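Local coordinates for protein hydrolase, alpha/beta hydrolase FOLD family (PDB 2XMZ) that probably catalyses the formation of 2-succinyl-6-hydroxy-2,4-cyclohexadiene-1-carboxylate, a step of menaquinone biosynthesis, as the MenH enzyme of Staphylococcus aureus, at residues 17-23 with 44-50. Sequence-based numbering, arbitrary orientation.
Sequences QVLVFLH and HVITIDL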
ATOM      1  N   GLN A  17       7.222  19.506   1.920  1.00 32.50           N
ATOM      2  CA  GLN A  17       7.029  18.171   1.374  1.00 29.95           C
ATOM      3  C   GLN A  17       6.572  17.194   2.460  1.00 29.02           C
ATOM      4  O   GLN A  17       7.189  17.092   3.530  1.00 27.93           O
ATOM      5  CB  GLN A  17       8.293  17.657   0.661  1.00 30.24           C
ATOM      6  CG  GLN A  17       8.832  18.552  -0.471  0.50 30.92           C
ATOM      7  CD  GLN A  17       7.973  18.553  -1.730  0.50 29.47           C
ATOM      8  OE1 GLN A  17       7.590  19.614  -2.225  0.50 31.13           O
ATOM      9  NE2 GLN A  17       7.691  17.372  -2.265  0.50 25.97           N
ATOM     10  N   VAL A  18       5.464  16.507   2.192  1.00 27.56           N
ATOM     11  CA  VAL A  18       4.973  15.500   3.118  1.00 27.11           C
ATOM     12  C   VAL A  18       4.823  14.196   2.351  1.00 26.31           C
ATOM     13  O   VAL A  18       4.188  14.168   1.292  1.00 27.34           O
ATOM     14  CB  VAL A  18       3.641  15.916   3.773  1.00 27.20           C
ATOM     15  CG1 VAL A  18       3.184  14.856   4.789  1.00 26.82           C
ATOM     16  CG2 VAL A  18       3.786  17.255   4.458  1.00 29.41           C
ATOM     17  N   LEU A  19       5.448  13.137   2.857  1.00 25.60           N
ATOM     18  CA  LEU A  19       5.374  11.820   2.237  1.00 25.59           C
ATOM     19  C   LEU A  19       4.485  10.926   3.101  1.00 24.05           C
ATOM     20  O   LEU A  19       4.761  10.738   4.288  1.00 24.20           O
ATOM     21  CB  LEU A  19       6.794  11.242   2.086  1.00 26.21           C
ATOM     22  CG  LEU A  19       6.997   9.817   1.566  1.00 28.32           C
ATOM     23  CD1 LEU A  19       6.408   9.580   0.180  1.00 28.68           C
ATOM     24  CD2 LEU A  19       8.493   9.470   1.571  1.00 30.96           C
ATOM     25  N   VAL A  20       3.413  10.408   2.500  1.00 22.82           N
ATOM     26  CA  VAL A  20       2.364   9.699   3.216  1.00 21.79           C
ATOM     27  C   VAL A  20       2.429   8.235   2.807  1.00 21.56           C
ATOM     28  O   VAL A  20       2.252   7.911   1.628  1.00 21.00           O
ATOM     29  CB  VAL A  20       0.963  10.267   2.913  1.00 21.87           C
ATOM     30  CG1 VAL A  20      -0.111   9.524   3.709  1.00 22.83           C
ATOM     31  CG2 VAL A  20       0.894  11.797   3.224  1.00 23.42           C
ATOM     32  N   PHE A  21       2.698   7.363   3.792  1.00 20.48           N
ATOM     33  CA  PHE A  21       2.862   5.929   3.534  1.00 20.22           C
ATOM     34  C   PHE A  21       1.619   5.136   3.884  1.00 19.41           C
ATOM     35  O   PHE A  21       1.116   5.211   5.024  1.00 18.69           O
ATOM     36  CB  PHE A  21       4.007   5.343   4.363  1.00 20.39           C
ATOM     37  CG  PHE A  21       5.363   5.692   3.855  1.00 23.07           C
ATOM     38  CD1 PHE A  21       5.964   4.927   2.871  1.00 22.75           C
ATOM     39  CD2 PHE A  21       6.057   6.773   4.390  1.00 25.00           C
ATOM     40  CE1 PHE A  21       7.235   5.243   2.394  1.00 26.69           C
ATOM     41  CE2 PHE A  21       7.347   7.078   3.953  1.00 27.80           C
ATOM     42  CZ  PHE A  21       7.930   6.326   2.941  1.00 26.71           C
ATOM     43  N   LEU A  22       1.173   4.338   2.920  1.00 17.98           N
ATOM     44  CA  LEU A  22       0.130   3.322   3.135  1.00 17.37           C
ATOM     45  C   LEU A  22       0.710   1.915   3.021  1.00 16.98           C
ATOM     46  O   LEU A  22       1.433   1.608   2.078  1.00 15.86           O
ATOM     47  CB  LEU A  22      -1.037   3.496   2.129  1.00 17.23           C
ATOM     48  CG  LEU A  22      -1.698   4.879   2.040  1.00 17.32           C
ATOM     49  CD1 LEU A  22      -2.862   4.875   1.015  1.00 17.59           C
ATOM     50  CD2 LEU A  22      -2.179   5.345   3.422  1.00 19.17           C
ATOM     51  N   HIS A  23       0.389   1.067   3.998  1.00 15.97           N
ATOM     52  CA  HIS A  23       0.942  -0.282   4.094  1.00 16.93           C
ATOM     53  C   HIS A  23       0.067  -1.278   3.319  1.00 17.17           C
ATOM     54  O   HIS A  23      -0.943  -0.900   2.721  1.00 18.03           O
ATOM     55  CB  HIS A  23       0.966  -0.699   5.571  1.00 17.41           C
ATOM     56  CG  HIS A  23      -0.395  -0.648   6.201  1.00 17.10           C
ATOM     57  ND1 HIS A  23      -1.273  -1.706   6.147  1.00 18.19           N
ATOM     58  CD2 HIS A  23      -1.052   0.358   6.826  1.00 18.37           C
ATOM     59  CE1 HIS A  23      -2.410  -1.360   6.727  1.00 17.95           C
ATOM     60  NE2 HIS A  23      -2.304  -0.111   7.146  1.00 17.84           N
ATOM     61  N   HIS A  44       8.713  15.707   5.640  1.00 28.05           N
ATOM     62  CA  HIS A  44       7.741  15.313   6.656  1.00 26.64           C
ATOM     63  C   HIS A  44       7.203  13.947   6.256  1.00 25.05           C
ATOM     64  O   HIS A  44       6.999  13.676   5.073  1.00 23.56           O
ATOM     65  CB  HIS A  44       6.585  16.302   6.748  1.00 26.13           C
ATOM     66  CG  HIS A  44       7.001  17.684   7.147  1.00 27.23           C
ATOM     67  ND1 HIS A  44       7.524  17.975   8.384  1.00 28.07           N
ATOM     68  CD2 HIS A  44       6.948  18.855   6.468  1.00 25.86           C
ATOM     69  CE1 HIS A  44       7.783  19.271   8.452  1.00 29.05           C
ATOM     70  NE2 HIS A  44       7.441  19.828   7.304  1.00 28.65           N
ATOM     71  N   VAL A  45       6.985  13.087   7.242  1.00 24.66           N
ATOM     72  CA  VAL A  45       6.475  11.738   6.947  1.00 23.61           C
ATOM     73  C   VAL A  45       5.227  11.462   7.759  1.00 23.11           C
ATOM     74  O   VAL A  45       5.198  11.720   8.963  1.00 24.47           O
ATOM     75  CB  VAL A  45       7.532  10.610   7.205  1.00 24.01           C
ATOM     76  CG1 VAL A  45       6.884   9.215   7.055  1.00 22.59           C
ATOM     77  CG2 VAL A  45       8.751  10.757   6.279  1.00 22.96           C
ATOM     78  N   ILE A  46       4.209  10.926   7.083  1.00 21.98           N
ATOM     79  CA  ILE A  46       3.011  10.435   7.726  1.00 21.35           C
ATOM     80  C   ILE A  46       2.859   8.955   7.396  1.00 20.76           C
ATOM     81  O   ILE A  46       3.063   8.525   6.264  1.00 20.31           O
ATOM     82  CB  ILE A  46       1.734  11.169   7.245  1.00 21.13           C
ATOM     83  CG1 ILE A  46       1.788  12.641   7.650  1.00 24.79           C
ATOM     84  CG2 ILE A  46       0.462  10.516   7.828  1.00 21.07           C
ATOM     85  CD1 ILE A  46       0.725  13.496   6.961  1.00 26.43           C
ATOM     86  N   THR A  47       2.504   8.172   8.403  1.00 21.27           N
ATOM     87  CA  THR A  47       2.117   6.804   8.148  1.00 20.07           C
ATOM     88  C   THR A  47       0.683   6.715   8.586  1.00 21.04           C
ATOM     89  O   THR A  47       0.306   7.348   9.577  1.00 22.84           O
ATOM     90  CB  THR A  47       2.985   5.798   8.923  1.00 20.71           C
ATOM     91  OG1 THR A  47       2.885   6.051  10.317  1.00 19.91           O
ATOM     92  CG2 THR A  47       4.460   5.867   8.467  1.00 21.42           C
ATOM     93  N   ILE A  48      -0.105   5.934   7.847  1.00 23.62           N
ATOM     94  CA  ILE A  48      -1.511   5.726   8.147  1.00 23.73           C
ATOM     95  C   ILE A  48      -1.789   4.215   8.158  1.00 23.09           C
ATOM     96  O   ILE A  48      -1.443   3.488   7.214  1.00 22.93           O
ATOM     97  CB  ILE A  48      -2.430   6.403   7.105  1.00 22.98           C
ATOM     98  CG1 ILE A  48      -2.110   7.901   6.985  1.00 23.40           C
ATOM     99  CG2 ILE A  48      -3.919   6.199   7.481  1.00 24.02           C
ATOM    100  CD1 ILE A  48      -2.822   8.588   5.766  1.00 21.05           C
ATOM    101  N   ASP A  49      -2.398   3.775   9.244  1.00 22.36           N
ATOM    102  CA  ASP A  49      -2.950   2.440   9.347  1.00 22.01           C
ATOM    103  C   ASP A  49      -4.335   2.414   8.708  1.00 20.47           C
ATOM    104  O   ASP A  49      -5.205   3.192   9.084  1.00 21.49           O
ATOM    105  CB  ASP A  49      -3.041   2.020  10.813  1.00 21.80           C
ATOM    106  CG  ASP A  49      -1.705   1.603  11.379  1.00 22.54           C
ATOM    107  OD1 ASP A  49      -0.761   1.431  10.587  1.00 22.86           O
ATOM    108  OD2 ASP A  49      -1.589   1.464  12.613  1.00 23.49           O
ATOM    109  N   LEU A  50      -4.527   1.522   7.752  1.00 19.32           N
ATOM    110  CA  LEU A  50      -5.776   1.439   7.014  1.00 19.14           C
ATOM    111  C   LEU A  50      -6.810   0.651   7.845  1.00 20.03           C
ATOM    112  O   LEU A  50      -6.440  -0.034   8.823  1.00 20.14           O
ATOM    113  CB  LEU A  50      -5.529   0.819   5.617  1.00 18.33           C
ATOM    114  CG  LEU A  50      -4.712   1.749   4.682  1.00 19.41           C
ATOM    115  CD1 LEU A  50      -4.066   1.002   3.505  1.00 18.17           C
ATOM    116  CD2 LEU A  50      -5.592   2.914   4.185  1.00 21.07           C
TER
HETATM  117  O   HOH W   1       1.383   2.758   6.528  1.00 14.65           O
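Phe-21 O is gripped by two donors: the backbone N of Ile-48, at 3.2 Å, and a water 2.9 Å away that also donates to Ile-48 O, bridging the two strands where they begin to part. Before this point strands 17-22 and 44-48 run parallel, 22° apart, and Gln-17, Leu-19 and Phe-21 exchange backbone bonds with His-44 and Ile-46. Beyond it a side chain takes over: His-23 NE2 accepts the N-H of Leu-50 at 2.8 Å, nearly straight at 173° though somewhat out of the ring plane. With CG set between its backbone N and carbonyl carbon (chi1 58°), the imidazole reaches toward segment 44-50, and Leu-50 CD1 lies over one face, offset toward the rim. On one side of the sheet Ile-46 CD1 reaches Val-18 CG1 at 3.6 Å, and Ile-48 CD1 meets Val-20 CG1 at 3.5 Å; Ile-48 CB also packs on Leu-22 CD2. On the other, Val-45 CG1 abuts the Phe-21 ring edge, 3.7 Å from CD2. Asp-49 is held by Ser-29 and the backbone of Glu-55, while Leu-50 packs on Met-92 of helix 92-103. Adjacent and parallel, the strands joined through helix 36-40 form a beta-alpha-beta crossover, with 17-22 between 44-48 and 84-90 in the largely parallel central sheet of the alpha/beta hydrolase fold.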